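Local coordinates for 3-hydroxyisobutyrate dehydrogenase (Thermus thermophilus, PDB 2CVZ), which catalyses the NADP-dependent oxidation of 3-hydroxyisobutyrate to methylmalonate semialdehyde, a step of valine catabolism, at residues V4-L9 / P15-L20; R31-A36 / S45-L50; R99-L104 / V109-A114. All blocks are in the same frame, centred on the assembly; numbering follows the deposited sequence.

Contact 1. Residues V4-L9 / P15-L20; sequences VAFIGL and PMAGHL. With NDP (NADPH dihydro-nicotinamide-adenine-dinucleotide phosphate), chain G.
The ring of Phe6, on strand 4-7, lies against three residues of helix 13-23, Met16, Ala17 and, a turn on from Met16, Leu20; the helix runs back almost antiparallel to the strand (172° between the short segments). Met16, a selenomethionine, comes first along the helix. Its CB meets the far end of the ring, 4.0 Å from Phe6 CZ, and the two side chains cross at about a right angle; Met16 also touches Tyr148. Ala17 follows and sits over one ring face: its CB is 3.6 Å from Phe6 CG and 4.1 Å from the ring centroid, 29° off the normal, a CH-pi contact. Phe6 and Ala17 are also the residues where the backbones come closest, CA to CA 6.0 Å. The same methyl receives Leu9 from the turn after the strand, with Leu9 CD2 3.8 Å from Ala17 CB. Leu20 ends the run. With CG anti to its carbonyl carbon (chi1 -69°), it sends CD1 to the ring edge, 3.7 Å from Phe6 CD1 and near the ring plane, while its CB only brushes Val4 CG2 at 4.5 Å. Phe60 of strand 58-61 touches both Phe6 and Leu20, and His39 of helix 34-43 touches Ala17.

This is the first strand-turn-helix of a Rossmann fold. Gly8, with Gly10 and Gly13, fits the GxGxxG pattern, and the turn passes close to the adenosine ribose of NADPH: Leu9 N lies 3.2 Å from O3B and is hydrogen-bonded to Asn30 OD1. No hydrogen bond crosses from strand to helix. The helix is therefore set against the strand through shape and apolar burial around one aromatic ring, while beyond Leu9 the backbone turns polar toward the nucleotide, to which Ala11 N is hydrogen-bonded.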
# COMPACT_ATOMS: atom_id res chain seq x y z
N VAL C 4 -26.91 23.17 32.16
CA VAL C 4 -25.92 22.68 31.22
C VAL C 4 -26.23 23.37 29.90
O VAL C 4 -27.32 23.91 29.73
CB VAL C 4 -25.98 21.14 31.06
CG1 VAL C 4 -25.71 20.47 32.40
CG2 VAL C 4 -27.34 20.73 30.52
N ALA C 5 -25.28 23.37 28.98
CA ALA C 5 -25.51 24.01 27.70
C ALA C 5 -24.84 23.20 26.61
O ALA C 5 -23.84 22.53 26.86
CB ALA C 5 -24.95 25.43 27.72
N PHE C 6 -25.39 23.25 25.40
CA PHE C 6 -24.82 22.51 24.29
C PHE C 6 -24.61 23.42 23.09
O PHE C 6 -25.50 24.21 22.73
CB PHE C 6 -25.74 21.35 23.89
CG PHE C 6 -25.03 20.24 23.17
CD1 PHE C 6 -24.63 19.09 23.86
CD2 PHE C 6 -24.74 20.34 21.81
CE1 PHE C 6 -23.95 18.06 23.20
CE2 PHE C 6 -24.06 19.32 21.15
CZ PHE C 6 -23.66 18.18 21.84
N ILE C 7 -23.44 23.32 22.48
CA ILE C 7 -23.11 24.12 21.31
C ILE C 7 -22.86 23.21 20.11
O ILE C 7 -22.05 22.29 20.19
CB ILE C 7 -21.83 24.96 21.55
CG1 ILE C 7 -22.07 25.97 22.67
CG2 ILE C 7 -21.41 25.65 20.26
CD1 ILE C 7 -20.82 26.71 23.10
N GLY C 8 -23.56 23.46 19.01
CA GLY C 8 -23.40 22.65 17.82
C GLY C 8 -24.45 21.56 17.72
O GLY C 8 -24.20 20.41 18.08
N LEU C 9 -25.62 21.93 17.22
CA LEU C 9 -26.72 20.98 17.08
C LEU C 9 -26.71 20.32 15.70
O LEU C 9 -27.64 20.50 14.91
CB LEU C 9 -28.05 21.70 17.31
CG LEU C 9 -28.12 22.49 18.62
CD1 LEU C 9 -29.46 23.22 18.71
CD2 LEU C 9 -27.95 21.55 19.81
N PRO C 15 -29.42 15.35 18.55
CA PRO C 15 -29.97 14.32 19.44
C PRO C 15 -29.27 14.25 20.80
O PRO C 15 -29.92 14.02 21.82
CB PRO C 15 -29.81 13.03 18.63
CG PRO C 15 -28.62 13.32 17.75
CD PRO C 15 -28.87 14.74 17.32
N MSE C 16 -27.96 14.47 20.81
CA MSE C 16 -27.21 14.44 22.07
C MSE C 16 -27.75 15.46 23.05
O MSE C 16 -27.98 15.16 24.22
CB MSE C 16 -25.73 14.71 21.80
CG MSE C 16 -25.01 13.55 21.15
SE MSE C 16 -23.21 14.05 20.63
CE MSE C 16 -22.40 14.13 22.37
N ALA C 17 -27.94 16.69 22.57
CA ALA C 17 -28.46 17.76 23.41
C ALA C 17 -29.90 17.44 23.81
O ALA C 17 -30.39 17.94 24.81
CB ALA C 17 -28.40 19.08 22.66
N GLY C 18 -30.56 16.61 23.00
CA GLY C 18 -31.93 16.23 23.31
C GLY C 18 -31.97 15.42 24.60
O GLY C 18 -32.85 15.62 25.44
N HIS C 19 -31.03 14.50 24.75
CA HIS C 19 -30.98 13.68 25.95
C HIS C 19 -30.72 14.56 27.17
O HIS C 19 -31.32 14.36 28.23
CB HIS C 19 -29.90 12.60 25.82
CG HIS C 19 -30.31 11.48 24.91
ND1 HIS C 19 -31.26 10.55 25.27
CD2 HIS C 19 -29.95 11.19 23.64
CE1 HIS C 19 -31.47 9.73 24.25
NE2 HIS C 19 -30.68 10.10 23.25
N LEU C 20 -29.84 15.54 27.02
CA LEU C 20 -29.53 16.45 28.11
C LEU C 20 -30.75 17.30 28.48
O LEU C 20 -31.04 17.50 29.65
CB LEU C 20 -28.38 17.39 27.72
CG LEU C 20 -26.98 16.79 27.55
CD1 LEU C 20 -26.05 17.86 27.01
CD2 LEU C 20 -26.48 16.28 28.89
PA NDP G . -22.55 18.11 11.31
O1A NDP G . -23.84 17.48 11.23
O2A NDP G . -21.77 18.56 10.11
O5B NDP G . -22.73 19.36 12.35
C5B NDP G . -21.62 20.23 12.62
C4B NDP G . -22.20 21.24 13.61
O4B NDP G . -21.12 22.18 13.88
C3B NDP G . -23.39 22.03 13.17
O3B NDP G . -24.25 22.25 14.32
C2B NDP G . -22.84 23.32 12.70
O2B NDP G . -23.71 24.45 12.63
C1B NDP G . -21.65 23.46 13.60
N9A NDP G . -20.60 24.35 13.02
C8A NDP G . -19.83 24.16 11.85
N7A NDP G . -19.00 25.16 11.67
C5A NDP G . -19.20 26.03 12.71
C6A NDP G . -18.63 27.26 13.08
N6A NDP G . -17.67 27.82 12.34
N1A NDP G . -19.06 27.88 14.21
C2A NDP G . -20.03 27.32 14.96
N3A NDP G . -20.64 26.15 14.70
C4A NDP G . -20.17 25.55 13.54
O3 NDP G . -21.56 17.22 12.16
PN NDP G . -21.63 15.83 12.95
O1N NDP G . -21.95 14.80 11.96
O2N NDP G . -22.56 16.12 14.09
O5D NDP G . -20.15 15.77 13.54
C5D NDP G . -19.66 16.71 14.55
C4D NDP G . -18.43 16.05 15.24
O4D NDP G . -18.83 14.76 15.68
C3D NDP G . -17.28 15.80 14.25
O3D NDP G . -16.04 16.07 14.91
C2D NDP G . -17.46 14.37 13.83
O2D NDP G . -16.24 13.88 13.29
C1D NDP G . -17.89 13.77 15.23
N1N NDP G . -18.62 12.47 15.17
C2N NDP G . -19.59 12.29 14.15
C3N NDP G . -20.28 11.01 14.13
C7N NDP G . -21.31 10.74 13.13
O7N NDP G . -21.71 9.59 12.85
N7N NDP G . -21.89 11.76 12.46
C4N NDP G . -19.95 10.05 15.10
C5N NDP G . -19.01 10.25 16.07
C6N NDP G . -18.34 11.46 16.10
P2B NDP G . -24.72 24.69 11.48
O1X NDP G . -24.89 26.16 11.50
O2X NDP G . -25.98 23.95 11.78
O3X NDP G . -24.13 24.22 10.15

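Contact 2. Residues R31-A36 / S45-L50; sequences RTFEKA and SEAVPL. With NDP (NADPH dihydro-nicotinamide-adenine-dinucleotide phosphate), chain G.
Phe33 holds CG roughly opposite its backbone N (chi1 -152°), which brings the ring to 45-50, where CZ meets Ala47 CB at 3.6 Å, while a bend at chi3 (56°) turns the guanidinium of Arg31 to the 2'-phosphate of NADPH. The Phe33 ring approaches Ala47 obliquely, and its CE2 has Val48 O at the ring edge. Ala36 CB lies above one ring face, offset toward the rim, and also touches Ala47 CB at 3.6 Å, so that one methyl of 45-50 packs against both a ring and a helix residue. These residues join helix 34-43 to the short strand 46-47 that follows it in a beta-alpha-beta unit of the Rossmann fold; Arg31 and Thr32 lie in the loop after strand 26-29, where NADP-dependent members commonly hold the 2'-phosphate. Arg31 NE donates almost straight to O1X (3.0 Å, 177°), and NH2 reaches O3X at 2.9 Å. One face of the guanidinium covers adenine N7A. Thr32, the centre of an inverse gamma turn, adds OG1 to O1X at 2.7 Å and a weak bond from its N, giving O1X three donors. Glu46 takes no part across the contact; its OE2 forms a salt bridge with Arg52.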
# COMPACT_ATOMS: atom_id res chain seq x y z
N ARG C 31 -25.12 27.84 15.22
CA ARG C 31 -24.81 28.88 14.25
C ARG C 31 -26.07 29.19 13.45
O ARG C 31 -26.47 30.35 13.32
CB ARG C 31 -23.69 28.41 13.32
CG ARG C 31 -23.31 29.40 12.25
CD ARG C 31 -22.11 28.90 11.47
NE ARG C 31 -22.34 27.58 10.88
CZ ARG C 31 -21.50 26.98 10.05
NH1 ARG C 31 -20.36 27.57 9.71
NH2 ARG C 31 -21.78 25.77 9.56
N THR C 32 -26.68 28.15 12.89
CA THR C 32 -27.93 28.30 12.15
C THR C 32 -28.98 28.18 13.25
O THR C 32 -29.45 27.09 13.56
CB THR C 32 -28.11 27.15 11.13
OG1 THR C 32 -27.03 27.17 10.19
CG2 THR C 32 -29.43 27.31 10.38
N PHE C 33 -29.33 29.32 13.84
CA PHE C 33 -30.27 29.36 14.96
C PHE C 33 -31.61 28.67 14.80
O PHE C 33 -32.18 28.20 15.79
CB PHE C 33 -30.49 30.81 15.40
CG PHE C 33 -30.85 30.95 16.84
CD1 PHE C 33 -32.09 31.46 17.23
CD2 PHE C 33 -29.96 30.55 17.83
CE1 PHE C 33 -32.42 31.58 18.57
CE2 PHE C 33 -30.28 30.66 19.18
CZ PHE C 33 -31.52 31.18 19.55
N GLU C 34 -32.14 28.60 13.58
CA GLU C 34 -33.43 27.93 13.38
C GLU C 34 -33.37 26.53 14.00
O GLU C 34 -34.37 26.02 14.50
CB GLU C 34 -33.76 27.81 11.89
CG GLU C 34 -34.01 29.14 11.20
CD GLU C 34 -32.82 30.09 11.26
OE1 GLU C 34 -31.72 29.69 10.83
OE2 GLU C 34 -32.99 31.23 11.75
N LYS C 35 -32.18 25.94 13.97
CA LYS C 35 -31.95 24.60 14.52
C LYS C 35 -32.12 24.62 16.04
O LYS C 35 -32.63 23.66 16.64
CB LYS C 35 -30.53 24.14 14.17
CG LYS C 35 -30.25 22.68 14.47
CD LYS C 35 -30.62 21.78 13.30
CE LYS C 35 -29.74 22.08 12.09
NZ LYS C 35 -29.96 21.09 10.98
N ALA C 36 -31.68 25.70 16.68
CA ALA C 36 -31.79 25.84 18.12
C ALA C 36 -33.27 25.99 18.50
O ALA C 36 -33.74 25.36 19.44
CB ALA C 36 -31.00 27.05 18.60
N SER C 45 -35.50 22.32 25.59
CA SER C 45 -34.27 23.03 25.88
C SER C 45 -34.60 24.50 25.68
O SER C 45 -35.74 24.83 25.34
CB SER C 45 -33.16 22.62 24.90
OG SER C 45 -33.60 22.75 23.56
N GLU C 46 -33.63 25.38 25.91
CA GLU C 46 -33.86 26.81 25.72
C GLU C 46 -32.82 27.37 24.76
O GLU C 46 -31.63 27.41 25.08
CB GLU C 46 -33.78 27.56 27.05
CG GLU C 46 -34.36 28.97 26.97
CD GLU C 46 -34.10 29.80 28.22
OE1 GLU C 46 -34.07 29.23 29.33
OE2 GLU C 46 -33.94 31.04 28.09
N ALA C 47 -33.28 27.78 23.58
CA ALA C 47 -32.38 28.35 22.59
C ALA C 47 -31.99 29.75 23.07
O ALA C 47 -32.86 30.56 23.37
CB ALA C 47 -33.07 28.43 21.24
N VAL C 48 -30.69 30.02 23.15
CA VAL C 48 -30.22 31.32 23.62
C VAL C 48 -29.02 31.82 22.81
O VAL C 48 -28.37 31.05 22.11
CB VAL C 48 -29.77 31.25 25.10
CG1 VAL C 48 -30.92 30.81 25.98
CG2 VAL C 48 -28.60 30.29 25.23
N PRO C 49 -28.73 33.13 22.90
CA PRO C 49 -27.58 33.65 22.15
C PRO C 49 -26.34 33.04 22.79
O PRO C 49 -26.31 32.77 23.99
CB PRO C 49 -27.69 35.16 22.37
CG PRO C 49 -28.36 35.27 23.70
CD PRO C 49 -29.43 34.21 23.61
N LEU C 50 -25.31 32.82 21.98
CA LEU C 50 -24.07 32.21 22.44
C LEU C 50 -23.55 32.66 23.80
O LEU C 50 -23.06 31.84 24.58
CB LEU C 50 -22.97 32.41 21.39
CG LEU C 50 -21.66 31.68 21.66
CD1 LEU C 50 -21.91 30.19 21.81
CD2 LEU C 50 -20.69 31.94 20.51
PA NDP G . -22.55 18.11 11.31
O1A NDP G . -23.84 17.48 11.23
O2A NDP G . -21.77 18.56 10.11
O5B NDP G . -22.73 19.36 12.35
C5B NDP G . -21.62 20.23 12.62
C4B NDP G . -22.20 21.24 13.61
O4B NDP G . -21.12 22.18 13.88
C3B NDP G . -23.39 22.03 13.17
O3B NDP G . -24.25 22.25 14.32
C2B NDP G . -22.84 23.32 12.70
O2B NDP G . -23.71 24.45 12.63
C1B NDP G . -21.65 23.46 13.60
N9A NDP G . -20.60 24.35 13.02
C8A NDP G . -19.83 24.16 11.85
N7A NDP G . -19.00 25.16 11.67
C5A NDP G . -19.20 26.03 12.71
C6A NDP G . -18.63 27.26 13.08
N6A NDP G . -17.67 27.82 12.34
N1A NDP G . -19.06 27.88 14.21
C2A NDP G . -20.03 27.32 14.96
N3A NDP G . -20.64 26.15 14.70
C4A NDP G . -20.17 25.55 13.54
O3 NDP G . -21.56 17.22 12.16
PN NDP G . -21.63 15.83 12.95
O1N NDP G . -21.95 14.80 11.96
O2N NDP G . -22.56 16.12 14.09
O5D NDP G . -20.15 15.77 13.54
C5D NDP G . -19.66 16.71 14.55
C4D NDP G . -18.43 16.05 15.24
O4D NDP G . -18.83 14.76 15.68
C3D NDP G . -17.28 15.80 14.25
O3D NDP G . -16.04 16.07 14.91
C2D NDP G . -17.46 14.37 13.83
O2D NDP G . -16.24 13.88 13.29
C1D NDP G . -17.89 13.77 15.23
N1N NDP G . -18.62 12.47 15.17
C2N NDP G . -19.59 12.29 14.15
C3N NDP G . -20.28 11.01 14.13
C7N NDP G . -21.31 10.74 13.13
O7N NDP G . -21.71 9.59 12.85
N7N NDP G . -21.89 11.76 12.46
C4N NDP G . -19.95 10.05 15.10
C5N NDP G . -19.01 10.25 16.07
C6N NDP G . -18.34 11.46 16.10
P2B NDP G . -24.72 24.69 11.48
O1X NDP G . -24.89 26.16 11.50
O2X NDP G . -25.98 23.95 11.78
O3X NDP G . -24.13 24.22 10.15

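Contact 3. Residues R99-L104 / V109-A114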
# COMPACT_ATOMS: atom_id res chain seq x y z
N ARG C 99 -3.62 22.76 24.19
CA ARG C 99 -3.39 24.20 24.27
C ARG C 99 -4.69 24.89 24.63
O ARG C 99 -4.70 25.86 25.40
CB ARG C 99 -2.86 24.74 22.94
CG ARG C 99 -1.41 24.37 22.67
CD ARG C 99 -0.85 25.17 21.50
NE ARG C 99 -1.39 24.73 20.22
CZ ARG C 99 -1.03 23.61 19.60
NH1 ARG C 99 -0.12 22.81 20.15
NH2 ARG C 99 -1.57 23.29 18.43
N LEU C 100 -5.80 24.40 24.09
CA LEU C 100 -7.10 24.97 24.38
C LEU C 100 -7.39 24.80 25.86
O LEU C 100 -7.90 25.71 26.52
CB LEU C 100 -8.19 24.27 23.55
CG LEU C 100 -9.63 24.71 23.83
CD1 LEU C 100 -9.79 26.19 23.55
CD2 LEU C 100 -10.59 23.90 22.97
N ALA C 101 -7.05 23.63 26.40
CA ALA C 101 -7.27 23.34 27.81
C ALA C 101 -6.51 24.34 28.67
O ALA C 101 -7.04 24.87 29.64
CB ALA C 101 -6.82 21.91 28.13
N GLU C 102 -5.25 24.60 28.31
CA GLU C 102 -4.42 25.54 29.06
C GLU C 102 -5.07 26.93 29.01
O GLU C 102 -5.19 27.60 30.03
CB GLU C 102 -3.02 25.61 28.45
CG GLU C 102 -2.27 24.30 28.47
CD GLU C 102 -0.88 24.41 27.86
OE1 GLU C 102 -0.09 25.24 28.35
OE2 GLU C 102 -0.59 23.67 26.90
N ARG C 103 -5.48 27.33 27.82
CA ARG C 103 -6.12 28.62 27.60
C ARG C 103 -7.37 28.76 28.48
O ARG C 103 -7.54 29.77 29.17
CB ARG C 103 -6.50 28.75 26.13
CG ARG C 103 -7.36 29.96 25.78
CD ARG C 103 -6.63 31.27 26.02
NE ARG C 103 -7.36 32.38 25.43
CZ ARG C 103 -6.96 33.65 25.48
NH1 ARG C 103 -5.83 33.97 26.11
NH2 ARG C 103 -7.68 34.60 24.90
N LEU C 104 -8.23 27.74 28.46
CA LEU C 104 -9.45 27.76 29.25
C LEU C 104 -9.16 27.79 30.74
O LEU C 104 -9.92 28.36 31.52
CB LEU C 104 -10.31 26.53 28.91
CG LEU C 104 -10.97 26.52 27.53
CD1 LEU C 104 -11.64 25.18 27.29
CD2 LEU C 104 -11.99 27.65 27.45
N VAL C 109 -11.76 27.31 33.93
CA VAL C 109 -12.59 26.33 33.22
C VAL C 109 -11.78 25.06 32.95
O VAL C 109 -10.65 25.13 32.47
CB VAL C 109 -13.10 26.89 31.88
CG1 VAL C 109 -13.88 25.82 31.13
CG2 VAL C 109 -13.98 28.10 32.13
N THR C 110 -12.37 23.91 33.25
CA THR C 110 -11.70 22.63 33.04
C THR C 110 -12.19 21.93 31.78
O THR C 110 -13.35 21.52 31.68
CB THR C 110 -11.92 21.70 34.24
OG1 THR C 110 -11.41 22.33 35.42
CG2 THR C 110 -11.20 20.37 34.03
N TYR C 111 -11.28 21.79 30.81
CA TYR C 111 -11.57 21.15 29.54
C TYR C 111 -11.34 19.64 29.62
O TYR C 111 -10.41 19.18 30.28
CB TYR C 111 -10.69 21.73 28.44
CG TYR C 111 -10.83 21.05 27.08
CD1 TYR C 111 -11.70 21.56 26.12
CD2 TYR C 111 -10.08 19.91 26.76
CE1 TYR C 111 -11.83 20.95 24.86
CE2 TYR C 111 -10.20 19.30 25.51
CZ TYR C 111 -11.07 19.82 24.57
OH TYR C 111 -11.17 19.23 23.33
N LEU C 112 -12.19 18.90 28.93
CA LEU C 112 -12.09 17.45 28.88
C LEU C 112 -12.44 17.03 27.47
O LEU C 112 -13.47 17.46 26.94
CB LEU C 112 -13.07 16.79 29.84
CG LEU C 112 -12.88 17.00 31.35
CD1 LEU C 112 -14.01 16.32 32.10
CD2 LEU C 112 -11.54 16.42 31.78
N ASP C 113 -11.60 16.22 26.82
CA ASP C 113 -11.97 15.77 25.49
C ASP C 113 -12.87 14.57 25.71
O ASP C 113 -12.53 13.65 26.46
CB ASP C 113 -10.76 15.41 24.60
CG ASP C 113 -9.62 14.74 25.35
OD1 ASP C 113 -9.00 13.83 24.77
OD2 ASP C 113 -9.32 15.14 26.50
N ALA C 114 -14.04 14.60 25.09
CA ALA C 114 -14.99 13.51 25.25
C ALA C 114 -15.62 13.09 23.93
O ALA C 114 -16.85 13.09 23.79
CB ALA C 114 -16.08 13.93 26.24
O HOH W 1 -9.00 23.47 31.07
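Tyr111, from strand 110-117, runs along helix 94-105 and meets it atom by atom from CB outward. Its CB rests 3.8 Å from Leu104 CD1 and equally near Ala101 CA. CG lies anti to the backbone N (chi1 175°), which carries the ring along the helix toward Leu100. On one side CD1 keeps to Leu104 CD1, and CE1 goes on to Leu100 CD2 at 3.7 Å, the two side chains crossing at about a right angle; on the other, Tyr111 CD2 lies 4.1 Å from Ala101 CB. The hydroxyl leaves this apolar trough and is hydrogen-bonded to Asp88 and His162, with a weaker bond to Ser97, so polar bonds hold the hydroxyl while CB and the ring pack against the helix.

Where the chain comes round from helix to strand, the bonding is polar. Val109 N donates to Leu104 O (3.2 Å, 153°), with the two CB atoms packed nearby. A water next to this bond donates to Ala101 O (2.8 Å) and Val109 O (2.7 Å) and accepts from Tyr111 N (2.8 Å), tying three backbone groups together.

Helix and strand run nearly antiparallel, 159° between the short segments, as the second half of a beta-alpha-beta unit begun by strand 85-88. Strand 110-117 pairs with 85-88 on one side and, through Asp113 and Gly133, with 128-133 on the other. Leu100 faces helix 66-76, Leu104 and Val109 share Leu80 and Trp86, and Leu112, on the opposite side of the strand, packs on helix 136-142.

Overall arrangement
All three contacts join a helix to a strand of the same mixed sheet, each within a beta-alpha-beta unit; those of contacts 1 and 2 share strand 26-29. Contacts 1 and 3 are wholly buried; contact 2, at the end strand of the sheet, is only partly so. Contacts 1 and 2 touch, Leu9 packing on Lys35 and Ala36, and Ile7 on Leu50. Contact 1 brings its turn close to the adenosine ribose, while contact 2 bonds the 2'-phosphate, mainly through side chains. Contact 3 lies farther along the sheet, its centre about 19 Å from that of contact 1; across it the polar bonds run between backbone groups, directly or through water, and none goes to the cofactor.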